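Local structure of EmGH1 (Erythrobacter marinus, 5Z87) at the interface of chains A and B. The protein is a beta-glucosidase of glycosyl hydrolase family 3, hydrolysing beta-glucosidic bonds. Coordinates in Å, arbitrary orientation; residue numbers count along the deposited sequence, not the author numbering. Chains: chain A/B, EmGH1.

The interface of chains A and B. Residues chain A 643, 645, 718-719; chain B 249, 283, 285-286.
Two loops of chain A, one carrying A:Lys643 and A:Thr645 and the other A:Arg718 and A:Ala719, meet strand 283-284 of chain B, the turn after it at B:Asp285 and B:Gly286, and the loop of B:Pro249. A:Lys643 and B:Glu283 cross at about a right angle and form a salt bridge, with NZ 2.9 Å from the carboxylate oxygen OE1 on its syn lone pair. Bends at chi2 (-57°) and chi4 (66°) carry the lysine chain across the carboxylate, its CG passing OE2, and turn NZ in to OE1; NZ also donates to the carbonyl O of A:Ala719 at 3.0 Å, tying the chain A loops together. The backbone N of B:Gly286 reaches the same OE1 from above the carboxylate plane, helping to fix the glutamate. A:Ala719 N gives B:Gly286 O a nearly straight hydrogen bond of 3.0 Å, in the carbonyl plane and on a lone pair. The extended A:Arg718 chain brings NH1 to B:Asp285 O at 3.1 Å, and to a looser salt bridge with its OD2 at 3.6 Å, the guanidinium and carboxylate planes standing almost perpendicular. A:Thr645 OG1 approaches B:Pro249 from one face of the ring, on its CG and CD side, and is linked through waters to OE2 and the backbone N of B:Glu283. Repeated by two-fold symmetry, this mainly polar patch helps to join the deposited dimer, though the structure alone does not show that the enzyme works as one.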
ATOM      1  N   LYS A 643       8.734   3.099 -10.084  1.00 15.30           N
ATOM      2  CA  LYS A 643      10.073   3.636  -9.907  1.00 15.63           C
ATOM      3  C   LYS A 643      11.066   2.531 -10.257  1.00 16.41           C
ATOM      4  O   LYS A 643      10.658   1.371 -10.337  1.00 16.59           O
ATOM      5  CB  LYS A 643      10.246   4.127  -8.468  1.00 18.77           C
ATOM      6  CG  LYS A 643       9.291   5.238  -8.069  1.00 22.18           C
ATOM      7  CD  LYS A 643       9.436   6.431  -9.005  1.00 20.74           C
ATOM      8  CE  LYS A 643       8.790   7.681  -8.418  1.00 21.12           C
ATOM      9  NZ  LYS A 643       9.553   8.069  -7.208  1.00 23.78           N
ATOM     10  N   THR A 645      12.965   0.989  -8.442  1.00 17.50           N
ATOM     11  CA  THR A 645      12.951   0.013  -7.370  1.00 13.85           C
ATOM     12  C   THR A 645      11.575  -0.588  -7.121  1.00 15.25           C
ATOM     13  O   THR A 645      11.451  -1.470  -6.274  1.00 13.66           O
ATOM     14  CB  THR A 645      13.445   0.670  -6.084  1.00 14.42           C
ATOM     15  OG1 THR A 645      12.722   1.897  -5.876  1.00 20.06           O
ATOM     16  CG2 THR A 645      14.927   0.953  -6.180  1.00 13.79           C
ATOM     17  N   ARG A 718      14.745  13.876  -8.702  1.00 18.95           N
ATOM     18  CA  ARG A 718      14.004  12.856  -7.971  1.00 22.25           C
ATOM     19  C   ARG A 718      13.775  11.648  -8.872  1.00 24.48           C
ATOM     20  O   ARG A 718      13.566  11.793 -10.082  1.00 24.23           O
ATOM     21  CB  ARG A 718      12.673  13.396  -7.474  1.00 21.95           C
ATOM     22  CG  ARG A 718      12.878  14.446  -6.424  1.00 27.78           C
ATOM     23  CD  ARG A 718      11.714  14.597  -5.533  1.00 23.58           C
ATOM     24  NE  ARG A 718      11.969  15.634  -4.549  1.00 26.30           N
ATOM     25  CZ  ARG A 718      11.367  15.716  -3.371  1.00 31.55           C
ATOM     26  NH1 ARG A 718      10.465  14.797  -2.997  1.00 23.85           N
ATOM     27  NH2 ARG A 718      11.672  16.728  -2.567  1.00 27.91           N
ATOM     28  N   ALA A 719      13.829  10.456  -8.281  1.00 21.63           N
ATOM     29  CA  ALA A 719      13.694   9.228  -9.055  1.00 21.40           C
ATOM     30  C   ALA A 719      12.348   9.182  -9.774  1.00 21.17           C
ATOM     31  O   ALA A 719      11.303   9.428  -9.172  1.00 23.33           O
ATOM     32  CB  ALA A 719      13.841   8.027  -8.135  1.00 18.00           C
TER
ATOM     33  N   PRO B 249       9.906   1.550  -3.111  1.00 17.79           N
ATOM     34  CA  PRO B 249       9.666   2.837  -2.450  1.00 16.79           C
ATOM     35  C   PRO B 249       8.638   2.728  -1.335  1.00 21.01           C
ATOM     36  O   PRO B 249       7.731   1.891  -1.368  1.00 16.88           O
ATOM     37  CB  PRO B 249       9.152   3.737  -3.587  1.00 13.50           C
ATOM     38  CG  PRO B 249       9.679   3.133  -4.842  1.00 15.11           C
ATOM     39  CD  PRO B 249       9.699   1.633  -4.572  1.00 21.53           C
ATOM     40  N   GLU B 283      13.647   4.740  -1.348  1.00 18.42           N
ATOM     41  CA  GLU B 283      13.312   6.128  -1.609  1.00 16.42           C
ATOM     42  C   GLU B 283      11.961   6.455  -0.990  1.00 17.36           C
ATOM     43  O   GLU B 283      11.133   5.575  -0.750  1.00 17.34           O
ATOM     44  CB  GLU B 283      13.259   6.425  -3.122  1.00 20.89           C
ATOM     45  CG  GLU B 283      12.206   5.604  -3.855  1.00 20.92           C
ATOM     46  CD  GLU B 283      11.497   6.367  -4.966  1.00 25.56           C
ATOM     47  OE1 GLU B 283      10.427   6.972  -4.696  1.00 22.91           O
ATOM     48  OE2 GLU B 283      11.999   6.336  -6.115  1.00 21.21           O
ATOM     49  N   ASP B 285       9.102   9.315  -2.102  1.00 21.21           N
ATOM     50  CA  ASP B 285       8.689  10.391  -3.010  1.00 16.49           C
ATOM     51  C   ASP B 285       9.850  10.804  -3.910  1.00 14.87           C
ATOM     52  O   ASP B 285      10.056  11.984  -4.186  1.00 17.40           O
ATOM     53  CB  ASP B 285       8.141  11.593  -2.229  1.00 16.64           C
ATOM     54  CG  ASP B 285       7.083  12.405  -3.018  1.00 24.67           C
ATOM     55  OD1 ASP B 285       6.287  11.826  -3.799  1.00 20.45           O
ATOM     56  OD2 ASP B 285       7.035  13.642  -2.829  1.00 22.93           O
ATOM     57  N   GLY B 286      10.643   9.821  -4.334  1.00 15.02           N
ATOM     58  CA  GLY B 286      11.751  10.065  -5.231  1.00 16.52           C
ATOM     59  C   GLY B 286      13.062  10.440  -4.571  1.00 17.37           C
ATOM     60  O   GLY B 286      14.066  10.586  -5.280  1.00 18.00           O
TER
HETATM   61  O   HOH W   1      13.702   4.380  -6.887  1.00 14.87           O
HETATM   62  O   HOH W   2       7.883   6.604  -4.836  1.00 18.03           O
HETATM   63  O   HOH W   3      12.930   2.607  -3.086  1.00 19.08           O